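Local coordinates for protein TCR beta chain (Gallus gallus, PDB 6LIR) that pairs with the TCR alpha chain to form the chicken alpha-beta T-cell receptor, which probably recognises peptide antigens presented by MHC molecules, at residues 114-119 with 146-151; 41-46 with 59-64; 156-161 with 195-200; 167-172 with 180-185. One frame throughout, in Å; residues are numbered along the deposited sequence.

Contact 1 of 4, residues 114-119 with 146-151; sequences SEIIEP and FFPDHL
A single antiparallel bridge ties the connection between the V-type and C-type immunoglobulin sheets of the chain to the loop that follows strand 136-146. Ile-117 and Phe-147 form the hydrogen-bonded pair: Ile-117 N reaches Phe-147 O at 3.0 Å, and Phe-147 N returns a bond of 3.1 Å to Ile-117 O. Both donors lie in the carbonyl plane on a lone pair, so the pair has sheet geometry although neither segment is a regular strand here. Packing is tight on the buried side. Pro-119 CG meets Leu-151 CD1 at 3.5 Å, closer than usual for two carbons, and the same Leu-151 methyl sits 3.6 Å above the plane of the Phe-146 ring, over its centre. Phe-146 CG takes the crowded position between its backbone N and carbonyl carbon (chi1 59°), which leads the ring away from 114-119 toward Tyr-179 and Leu-181. Pro-119 CB comes obliquely to that ring, 3.5 Å from Phe-146 CD2, and the compact proline fits among Phe-146, Leu-151 and Phe-205. On the solvent side Ile-117 and Glu-118 are exposed; Ile-117 CD1 still rests on Phe-147 CB at 3.9 Å, while Glu-118 is directed away from 146-151 to a salt bridge with Lys-207. Phe-147, which packs on Leu-110, holds CG anti to its backbone N (chi1 -171°), carrying the ring alongside Ser-114 and Glu-115. The peptide bond between Phe-147 and Pro-148 is cis, as in many immunoglobulin constant domains. Toward Ser-114 the packing thins, with Phe-147 CE2 4.1 Å from Ser-114 CB.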
# COMPACT_ATOMS: atom_id res chain seq x y z
N SER B 114 6.49 26.03 4.04
CA SER B 114 6.11 25.23 2.89
C SER B 114 4.60 25.19 2.74
O SER B 114 3.85 25.07 3.71
CB SER B 114 6.65 23.80 3.04
OG SER B 114 7.94 23.68 2.47
N GLU B 115 4.14 25.30 1.50
CA GLU B 115 2.73 25.16 1.19
C GLU B 115 2.43 23.80 0.57
O GLU B 115 3.31 23.13 0.03
CB GLU B 115 2.26 26.28 0.26
CG GLU B 115 1.57 27.42 1.00
CD GLU B 115 0.40 27.99 0.24
OE1 GLU B 115 -0.70 28.10 0.84
OE2 GLU B 115 0.56 28.32 -0.95
N ILE B 116 1.17 23.41 0.66
CA ILE B 116 0.69 22.20 -0.01
C ILE B 116 0.38 22.54 -1.46
O ILE B 116 -0.30 23.53 -1.75
CB ILE B 116 -0.56 21.65 0.71
CG1 ILE B 116 -0.21 21.20 2.13
CG2 ILE B 116 -1.17 20.52 -0.10
CD1 ILE B 116 -1.42 21.11 3.04
N ILE B 117 0.88 21.72 -2.38
CA ILE B 117 0.64 21.91 -3.80
C ILE B 117 -0.22 20.76 -4.30
O ILE B 117 0.15 19.59 -4.13
CB ILE B 117 1.95 22.01 -4.59
CG1 ILE B 117 2.87 23.06 -3.96
CG2 ILE B 117 1.67 22.35 -6.04
CD1 ILE B 117 4.34 22.81 -4.20
N GLU B 118 -1.35 21.09 -4.91
CA GLU B 118 -2.21 20.08 -5.51
C GLU B 118 -1.49 19.41 -6.68
O GLU B 118 -0.64 20.02 -7.33
CB GLU B 118 -3.52 20.69 -5.98
CG GLU B 118 -3.39 21.79 -7.02
CD GLU B 118 -4.72 22.41 -7.38
OE1 GLU B 118 -5.19 22.20 -8.53
OE2 GLU B 118 -5.31 23.11 -6.52
N PRO B 119 -1.81 18.16 -6.97
CA PRO B 119 -1.19 17.48 -8.10
C PRO B 119 -1.79 17.92 -9.43
O PRO B 119 -2.93 18.39 -9.51
CB PRO B 119 -1.52 16.00 -7.83
CG PRO B 119 -2.85 16.07 -7.17
CD PRO B 119 -2.76 17.28 -6.26
N PHE B 146 2.86 17.56 -6.97
CA PHE B 146 2.24 17.73 -5.67
C PHE B 146 3.26 17.65 -4.54
O PHE B 146 4.35 17.09 -4.67
CB PHE B 146 1.13 16.69 -5.45
CG PHE B 146 1.60 15.26 -5.52
CD1 PHE B 146 2.11 14.61 -4.41
CD2 PHE B 146 1.51 14.55 -6.71
CE1 PHE B 146 2.52 13.30 -4.47
CE2 PHE B 146 1.92 13.23 -6.78
CZ PHE B 146 2.43 12.61 -5.66
N PHE B 147 2.89 18.26 -3.41
CA PHE B 147 3.65 18.31 -2.17
C PHE B 147 2.65 18.37 -1.02
O PHE B 147 1.73 19.20 -1.07
CB PHE B 147 4.61 19.50 -2.11
CG PHE B 147 5.56 19.45 -0.95
CD1 PHE B 147 6.73 18.71 -1.03
CD2 PHE B 147 5.28 20.12 0.23
CE1 PHE B 147 7.60 18.66 0.03
CE2 PHE B 147 6.15 20.07 1.30
CZ PHE B 147 7.31 19.33 1.20
N PRO B 148 2.80 17.54 0.03
CA PRO B 148 3.92 16.63 0.28
C PRO B 148 3.79 15.27 -0.42
O PRO B 148 2.93 15.09 -1.27
CB PRO B 148 3.89 16.45 1.80
CG PRO B 148 2.53 16.89 2.25
CD PRO B 148 1.78 17.45 1.08
N ASP B 149 4.67 14.34 -0.03
CA ASP B 149 4.84 13.09 -0.78
C ASP B 149 3.62 12.19 -0.76
O ASP B 149 3.51 11.32 -1.63
CB ASP B 149 6.04 12.32 -0.22
CG ASP B 149 5.81 11.84 1.19
OD1 ASP B 149 5.12 12.55 1.96
OD2 ASP B 149 6.32 10.75 1.55
N HIS B 150 2.70 12.36 0.19
CA HIS B 150 1.59 11.42 0.32
C HIS B 150 0.38 11.86 -0.48
O HIS B 150 -0.06 13.01 -0.38
CB HIS B 150 1.18 11.19 1.77
CG HIS B 150 0.37 9.94 1.94
ND1 HIS B 150 -1.01 9.95 2.00
CD2 HIS B 150 0.74 8.64 2.02
CE1 HIS B 150 -1.45 8.71 2.14
NE2 HIS B 150 -0.41 7.90 2.16
N LEU B 151 -0.17 10.93 -1.25
CA LEU B 151 -1.34 11.15 -2.08
C LEU B 151 -1.90 9.79 -2.44
O LEU B 151 -1.16 8.82 -2.57
CB LEU B 151 -0.96 11.95 -3.33
CG LEU B 151 -1.97 12.21 -4.44
CD1 LEU B 151 -1.68 13.57 -5.04
CD2 LEU B 151 -1.89 11.13 -5.52

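Contact 2 of 4, residues 41-46 with 59-64; sequences QLIYSS and TGYEAK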
# COMPACT_ATOMS: atom_id res chain seq x y z
N GLN B 41 4.02 0.78 16.96
CA GLN B 41 4.29 1.15 18.34
C GLN B 41 3.06 1.79 18.96
O GLN B 41 2.50 2.74 18.40
CB GLN B 41 5.48 2.10 18.42
CG GLN B 41 6.74 1.57 17.77
CD GLN B 41 7.90 2.54 17.87
OE1 GLN B 41 8.44 2.98 16.86
NE2 GLN B 41 8.28 2.88 19.10
N LEU B 42 2.63 1.25 20.10
CA LEU B 42 1.48 1.77 20.83
C LEU B 42 1.74 3.18 21.35
O LEU B 42 2.66 3.40 22.14
CB LEU B 42 1.10 0.84 21.97
CG LEU B 42 -0.26 1.20 22.57
CD1 LEU B 42 -1.38 0.56 21.78
CD2 LEU B 42 -0.33 0.81 24.04
N ILE B 43 0.92 4.12 20.91
CA ILE B 43 0.97 5.50 21.39
C ILE B 43 0.12 5.66 22.65
O ILE B 43 0.59 6.17 23.67
CB ILE B 43 0.50 6.47 20.29
CG1 ILE B 43 1.24 6.20 18.98
CG2 ILE B 43 0.69 7.91 20.73
CD1 ILE B 43 0.70 7.01 17.82
N TYR B 44 -1.13 5.24 22.57
CA TYR B 44 -2.09 5.38 23.66
C TYR B 44 -3.13 4.28 23.49
O TYR B 44 -3.48 3.93 22.36
CB TYR B 44 -2.78 6.75 23.63
CG TYR B 44 -2.36 7.73 24.69
CD1 TYR B 44 -2.88 7.66 25.98
CD2 TYR B 44 -1.46 8.75 24.41
CE1 TYR B 44 -2.50 8.57 26.96
CE2 TYR B 44 -1.07 9.66 25.37
CZ TYR B 44 -1.60 9.57 26.65
OH TYR B 44 -1.21 10.47 27.61
N SER B 45 -3.61 3.75 24.60
CA SER B 45 -4.67 2.75 24.58
C SER B 45 -5.75 3.15 25.57
O SER B 45 -5.60 4.11 26.33
CB SER B 45 -4.13 1.35 24.91
OG SER B 45 -3.76 1.26 26.28
N SER B 46 -6.84 2.39 25.58
CA SER B 46 -7.97 2.68 26.44
C SER B 46 -8.70 1.37 26.73
O SER B 46 -9.07 0.65 25.80
CB SER B 46 -8.93 3.67 25.77
OG SER B 46 -10.15 3.78 26.49
N THR B 59 5.04 10.61 24.60
CA THR B 59 5.52 11.98 24.68
C THR B 59 5.26 12.72 23.38
O THR B 59 5.78 12.36 22.33
CB THR B 59 7.01 12.01 25.02
OG1 THR B 59 7.20 11.50 26.35
CG2 THR B 59 7.53 13.44 24.96
N GLY B 60 4.44 13.77 23.46
CA GLY B 60 3.96 14.47 22.29
C GLY B 60 2.51 14.21 21.97
O GLY B 60 2.01 14.75 20.98
N TYR B 61 1.83 13.40 22.77
CA TYR B 61 0.45 13.03 22.50
C TYR B 61 -0.35 13.05 23.79
O TYR B 61 0.18 12.84 24.88
CB TYR B 61 0.34 11.62 21.89
CG TYR B 61 1.16 11.41 20.64
CD1 TYR B 61 0.63 11.66 19.38
CD2 TYR B 61 2.46 10.93 20.72
CE1 TYR B 61 1.38 11.45 18.24
CE2 TYR B 61 3.22 10.72 19.58
CZ TYR B 61 2.67 10.98 18.35
OH TYR B 61 3.41 10.78 17.20
N GLU B 62 -1.65 13.29 23.64
CA GLU B 62 -2.64 13.08 24.68
C GLU B 62 -3.79 12.29 24.07
O GLU B 62 -3.87 12.15 22.84
CB GLU B 62 -3.12 14.40 25.29
CG GLU B 62 -2.04 15.15 26.05
CD GLU B 62 -2.56 16.42 26.70
OE1 GLU B 62 -3.73 16.43 27.14
OE2 GLU B 62 -1.80 17.41 26.77
N ALA B 63 -4.67 11.77 24.91
CA ALA B 63 -5.78 11.00 24.37
C ALA B 63 -6.96 11.07 25.32
O ALA B 63 -6.82 11.33 26.52
CB ALA B 63 -5.38 9.54 24.13
N LYS B 64 -8.14 10.84 24.75
CA LYS B 64 -9.39 10.92 25.49
C LYS B 64 -10.36 9.90 24.91
O LYS B 64 -10.68 9.98 23.72
CB LYS B 64 -9.99 12.32 25.45
CG LYS B 64 -11.33 12.41 26.17
CD LYS B 64 -11.77 13.85 26.35
CE LYS B 64 -12.81 14.22 25.32
NZ LYS B 64 -14.08 14.69 25.94
O HOH W 1 -4.24 12.21 27.85
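Two consecutive residues of a strand, Ile-43 and Tyr-44, both point toward 59-64, where regular pleating would send one of them the other way. The cause is a classic beta bulge: both face Trp-31 of the adjoining strand, and Ile-43 has a psi of -52°, foreign to extended chain. The two make different ring contacts with 61-64. Ile-43 CG2, anti to its own backbone N, lies over one face of the Tyr-61 ring, 3.4 Å above the plane and displaced toward the rim, a CH-pi contact suited to a branched aliphatic. Tyr-44 reverses the roles. It supplies the ring, set against Ala-63 by a chi1 of -107° that is away from a staggered value, and Ala-63 CB settles over one face, 3.8 Å from the centroid. This is the facing of two sheets in a V-set beta sandwich, strand 40-46 against strand 61-67, with segment axes 7.6 Å apart at 30°. So short a spacing suits the small methyl of Ala-63. At the edge of the Tyr-44 ring, near its plane, Tyr-61 O stands 3.5 Å from Tyr-44 CE2. An alanine in place of Tyr-44 would take away the flat surface under Ala-63 CB and would probably loosen the packing between the sheets here. A water accepts a bond from Ala-63 N at 3.0 Å and is only weakly linked to Tyr-44 OH. The hydroxyl of Tyr-61, by contrast, is hydrogen-bonded to Tyr-86 OH, while the ring meets His-82 edge-to-face.

Contact 3 of 4, residues 156-161 with 195-200; sequences KVNGVK and PLNRFE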
# COMPACT_ATOMS: atom_id res chain seq x y z
N LYS B 156 -12.01 4.39 -10.80
CA LYS B 156 -13.39 3.96 -10.94
C LYS B 156 -13.68 3.65 -12.40
O LYS B 156 -13.26 4.39 -13.29
CB LYS B 156 -14.36 5.03 -10.43
CG LYS B 156 -14.36 5.18 -8.91
CD LYS B 156 -15.48 6.09 -8.44
CE LYS B 156 -15.53 6.18 -6.93
NZ LYS B 156 -16.57 7.13 -6.45
N VAL B 157 -14.41 2.57 -12.65
CA VAL B 157 -14.89 2.24 -13.99
C VAL B 157 -16.41 2.29 -13.95
O VAL B 157 -17.05 1.46 -13.29
CB VAL B 157 -14.39 0.88 -14.47
CG1 VAL B 157 -14.96 0.57 -15.84
CG2 VAL B 157 -12.87 0.86 -14.52
N ASN B 158 -16.99 3.24 -14.68
CA ASN B 158 -18.43 3.45 -14.73
C ASN B 158 -19.01 3.59 -13.32
O ASN B 158 -19.91 2.86 -12.91
CB ASN B 158 -19.12 2.33 -15.50
CG ASN B 158 -18.75 2.33 -16.98
OD1 ASN B 158 -18.54 3.38 -17.57
ND2 ASN B 158 -18.68 1.14 -17.57
N GLY B 159 -18.47 4.56 -12.58
CA GLY B 159 -18.93 4.86 -11.24
C GLY B 159 -18.56 3.86 -10.16
O GLY B 159 -18.82 4.14 -8.99
N VAL B 160 -17.98 2.72 -10.51
CA VAL B 160 -17.71 1.66 -9.55
C VAL B 160 -16.21 1.60 -9.26
O VAL B 160 -15.39 1.69 -10.18
CB VAL B 160 -18.22 0.30 -10.08
CG1 VAL B 160 -17.98 -0.81 -9.07
CG2 VAL B 160 -19.69 0.39 -10.44
N LYS B 161 -15.86 1.40 -7.99
CA LYS B 161 -14.47 1.18 -7.60
C LYS B 161 -13.90 -0.02 -8.34
O LYS B 161 -14.51 -1.09 -8.35
CB LYS B 161 -14.36 0.95 -6.09
CG LYS B 161 -15.19 1.90 -5.24
CD LYS B 161 -14.34 2.72 -4.28
CE LYS B 161 -15.22 3.62 -3.43
NZ LYS B 161 -15.22 3.22 -1.99
N PRO B 195 -17.20 2.96 -26.39
CA PRO B 195 -17.20 4.40 -26.10
C PRO B 195 -18.12 4.81 -24.96
O PRO B 195 -18.16 5.99 -24.62
CB PRO B 195 -17.66 5.02 -27.43
CG PRO B 195 -18.44 3.94 -28.11
CD PRO B 195 -17.80 2.64 -27.70
N LEU B 196 -18.84 3.86 -24.36
CA LEU B 196 -19.65 4.14 -23.17
C LEU B 196 -18.89 3.90 -21.88
O LEU B 196 -19.31 4.41 -20.83
CB LEU B 196 -20.92 3.29 -23.19
CG LEU B 196 -21.77 3.52 -24.44
CD1 LEU B 196 -22.88 2.48 -24.53
CD2 LEU B 196 -22.33 4.93 -24.46
N ASN B 197 -17.79 3.15 -21.92
CA ASN B 197 -17.06 2.83 -20.70
C ASN B 197 -16.30 4.06 -20.21
O ASN B 197 -15.51 4.66 -20.94
CB ASN B 197 -16.10 1.67 -20.94
CG ASN B 197 -16.79 0.32 -20.85
OD1 ASN B 197 -17.93 0.23 -20.38
ND2 ASN B 197 -16.11 -0.73 -21.29
N ARG B 198 -16.56 4.43 -18.96
CA ARG B 198 -15.98 5.62 -18.35
C ARG B 198 -14.86 5.18 -17.42
O ARG B 198 -15.12 4.57 -16.38
CB ARG B 198 -17.05 6.42 -17.62
CG ARG B 198 -16.52 7.49 -16.69
CD ARG B 198 -17.58 8.56 -16.47
NE ARG B 198 -18.45 8.24 -15.35
CZ ARG B 198 -19.57 7.53 -15.45
NH1 ARG B 198 -20.29 7.28 -14.37
NH2 ARG B 198 -19.97 7.07 -16.63
N PHE B 199 -13.62 5.50 -17.78
CA PHE B 199 -12.45 5.10 -17.00
C PHE B 199 -11.96 6.32 -16.23
O PHE B 199 -11.50 7.30 -16.83
CB PHE B 199 -11.35 4.53 -17.90
CG PHE B 199 -11.78 3.33 -18.69
CD1 PHE B 199 -11.82 2.08 -18.10
CD2 PHE B 199 -12.16 3.47 -20.01
CE1 PHE B 199 -12.22 0.97 -18.84
CE2 PHE B 199 -12.56 2.37 -20.75
CZ PHE B 199 -12.59 1.13 -20.17
N GLU B 200 -12.09 6.26 -14.91
CA GLU B 200 -11.92 7.42 -14.04
C GLU B 200 -10.77 7.17 -13.09
O GLU B 200 -10.78 6.20 -12.33
CB GLU B 200 -13.22 7.70 -13.29
CG GLU B 200 -13.13 8.75 -12.20
CD GLU B 200 -14.51 9.17 -11.72
OE1 GLU B 200 -14.61 10.17 -10.98
OE2 GLU B 200 -15.49 8.48 -12.08
O HOH W 2 -16.32 5.82 -13.47
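Arg-198 O is held three ways: firmly by Asn-158 N at 2.9 Å in a nearly straight bond (166°), by a CA-H contact from Val-157, and weakly by a water. That water also accepts from Gly-159 N at 2.6 Å and donates to Glu-200 OE2, so it joins the turn to the neighbouring strand. The side chain of Asn-158 uses both ends of its amide. OD1 receives Arg-198 N at 2.6 Å, the donor standing above the carbonyl plane, while ND2 donates a hydrogen bond to Asn-197 OD1 at 3.0 Å. Asn-197 OD1 lies in the plane of the Asn-158 amide, although the two amide planes are turned 53° apart; ND2 of Asn-197 is bound in turn to Glu-191 O. Arg-198, its chain bent at chi3, lays one face of its guanidinium over the backbone of Asn-158. Further along, Lys-156 and Glu-200 form an antiparallel hydrogen-bonded pair, with Lys-156 N to Glu-200 O and Glu-200 N to Lys-156 O both 2.7 Å long. Val-157 and Phe-199 make the non-hydrogen-bonded pair that follows. They lie side by side with Val-157 CG2 and Phe-199 CD1 3.9 Å apart, apolar residues suited to the face they share with Leu-185 of the opposing sheet. Asn-158 and Gly-159 both have positive phi, which these two residue types tolerate best, and from Val-157 to Val-160 the chain makes a type I' turn: the classic Asn-Gly two-residue hairpin, here at the tip of strands 152-157 and 160-162 of the C1-type sandwich.

Contact 4 of 4, residues 167-172 with 180-185; sequences GTDEIS and SLTSRL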
# COMPACT_ATOMS: atom_id res chain seq x y z
N GLY B 167 -2.46 -1.43 -11.14
CA GLY B 167 -1.22 -1.38 -10.40
C GLY B 167 -0.84 0.04 -10.04
O GLY B 167 -0.51 0.83 -10.92
N THR B 168 -0.84 0.36 -8.75
CA THR B 168 -0.54 1.69 -8.26
C THR B 168 0.78 1.67 -7.52
O THR B 168 1.01 0.78 -6.69
CB THR B 168 -1.67 2.21 -7.36
OG1 THR B 168 -2.90 2.18 -8.08
CG2 THR B 168 -1.38 3.63 -6.91
N ASP B 169 1.65 2.64 -7.81
CA ASP B 169 2.89 2.75 -7.05
C ASP B 169 2.57 2.92 -5.57
O ASP B 169 1.69 3.71 -5.20
CB ASP B 169 3.72 3.95 -7.53
CG ASP B 169 4.10 3.84 -8.98
OD1 ASP B 169 4.01 2.72 -9.54
OD2 ASP B 169 4.51 4.86 -9.57
N GLU B 170 3.28 2.17 -4.73
CA GLU B 170 3.09 2.30 -3.29
C GLU B 170 3.77 3.54 -2.73
O GLU B 170 3.35 4.05 -1.69
CB GLU B 170 3.57 1.02 -2.59
CG GLU B 170 2.62 -0.15 -2.81
CD GLU B 170 2.95 -1.37 -1.96
OE1 GLU B 170 3.36 -2.39 -2.54
OE2 GLU B 170 2.78 -1.30 -0.73
N ILE B 171 4.81 4.04 -3.40
CA ILE B 171 5.63 5.13 -2.88
C ILE B 171 5.83 6.17 -3.98
O ILE B 171 5.99 5.83 -5.16
CB ILE B 171 6.98 4.61 -2.34
CG1 ILE B 171 7.63 5.66 -1.42
CG2 ILE B 171 7.93 4.23 -3.46
CD1 ILE B 171 8.71 5.10 -0.52
N SER B 172 5.75 7.44 -3.59
CA SER B 172 5.93 8.55 -4.51
C SER B 172 7.37 8.64 -5.00
O SER B 172 8.32 8.29 -4.29
CB SER B 172 5.53 9.87 -3.84
OG SER B 172 4.17 9.84 -3.44
N SER B 180 5.75 12.79 -7.74
CA SER B 180 4.79 12.22 -8.68
C SER B 180 4.37 10.83 -8.22
O SER B 180 5.05 10.20 -7.40
CB SER B 180 5.36 12.16 -10.10
OG SER B 180 6.31 11.11 -10.23
N LEU B 181 3.26 10.35 -8.77
CA LEU B 181 2.75 9.02 -8.46
C LEU B 181 2.03 8.50 -9.69
O LEU B 181 1.34 9.25 -10.39
CB LEU B 181 1.81 9.03 -7.25
CG LEU B 181 1.53 7.66 -6.62
CD1 LEU B 181 2.72 7.18 -5.79
CD2 LEU B 181 0.26 7.69 -5.77
N THR B 182 2.19 7.20 -9.97
CA THR B 182 1.69 6.60 -11.19
C THR B 182 0.79 5.42 -10.86
O THR B 182 1.08 4.63 -9.96
CB THR B 182 2.85 6.14 -12.09
OG1 THR B 182 3.70 7.26 -12.39
CG2 THR B 182 2.33 5.56 -13.40
N SER B 183 -0.29 5.28 -11.62
CA SER B 183 -1.18 4.13 -11.51
C SER B 183 -1.54 3.65 -12.90
O SER B 183 -1.86 4.46 -13.78
CB SER B 183 -2.45 4.47 -10.73
OG SER B 183 -3.23 3.30 -10.53
N ARG B 184 -1.47 2.34 -13.10
CA ARG B 184 -1.79 1.72 -14.37
C ARG B 184 -3.01 0.83 -14.20
O ARG B 184 -3.08 0.05 -13.24
CB ARG B 184 -0.59 0.92 -14.90
CG ARG B 184 0.55 1.80 -15.36
CD ARG B 184 1.89 1.39 -14.76
NE ARG B 184 1.87 1.39 -13.30
CZ ARG B 184 2.85 1.85 -12.54
NH1 ARG B 184 3.95 2.35 -13.08
NH2 ARG B 184 2.73 1.80 -11.22
N LEU B 185 -3.97 0.98 -15.10
CA LEU B 185 -5.10 0.05 -15.21
C LEU B 185 -4.99 -0.63 -16.57
O LEU B 185 -5.14 0.02 -17.61
CB LEU B 185 -6.43 0.78 -15.06
CG LEU B 185 -7.69 0.03 -15.52
CD1 LEU B 185 -7.86 -1.28 -14.76
CD2 LEU B 185 -8.93 0.90 -15.39
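The two segments run antiparallel, 177° apart end to end, as arms of the hairpin 166-175 and 178-188. Gly-167 and Arg-184 are the hydrogen-bonded pair, with Gly-167 N to Arg-184 O at 2.6 Å and Arg-184 N to Gly-167 O at 2.8 Å. Thr-168 and Ser-183, the non-hydrogen-bonded pair, bring their CA atoms to 4.1 Å, and Asp-169 N meets Thr-182 O almost along the C=O axis. On one face Thr-168 OG1 and Ser-183 OG are 2.7 Å apart in a hydrogen bond, the latter also bonded to Trp-155 NE1. A valine at Thr-168 would lose that hydroxyl and would probably leave Ser-183 OG with one partner fewer. On the other face Arg-184 turns its guanidinium edge to Gly-167 O, gripped by one good backbone bond and weak ones from NE and NH2. NH2 also forms a salt bridge with Asp-169 OD1, modelled very short at 2.3 Å; NH2 approaches from above the carboxylate plane, though OD1 lies close to the guanidinium plane. Asp-169 OD2 binds Thr-150 OG1 of the TCR alpha chain. A buried aspartate so close to an arginine is likely to stay ionised, giving a neutralised charge pair at the alpha-beta interface.

Contacts 1, 3 and 4 belong to the C-type half of the chain or its connection to the V-type half, whereas contact 2, on the opposite side of the chain's centre from contacts 3 and 4, joins the two sheets of the V-type sandwich. Contacts 2 and 4 are buried, but by different chemistry: apolar and aromatic faces in the one, charges and hydroxyls beside the alpha chain in the other. Contact 3 is a surface contact rich in hydrogen bonds from the backbone and from asparagine side-chain amides, and contact 1 is partly buried. Ser-172 OG of contact 4 probably bonds to Asp-149 O of contact 1, and Leu-185 of contact 4 packs on Val-157 and Phe-199 of contact 3, across the C-type sandwich.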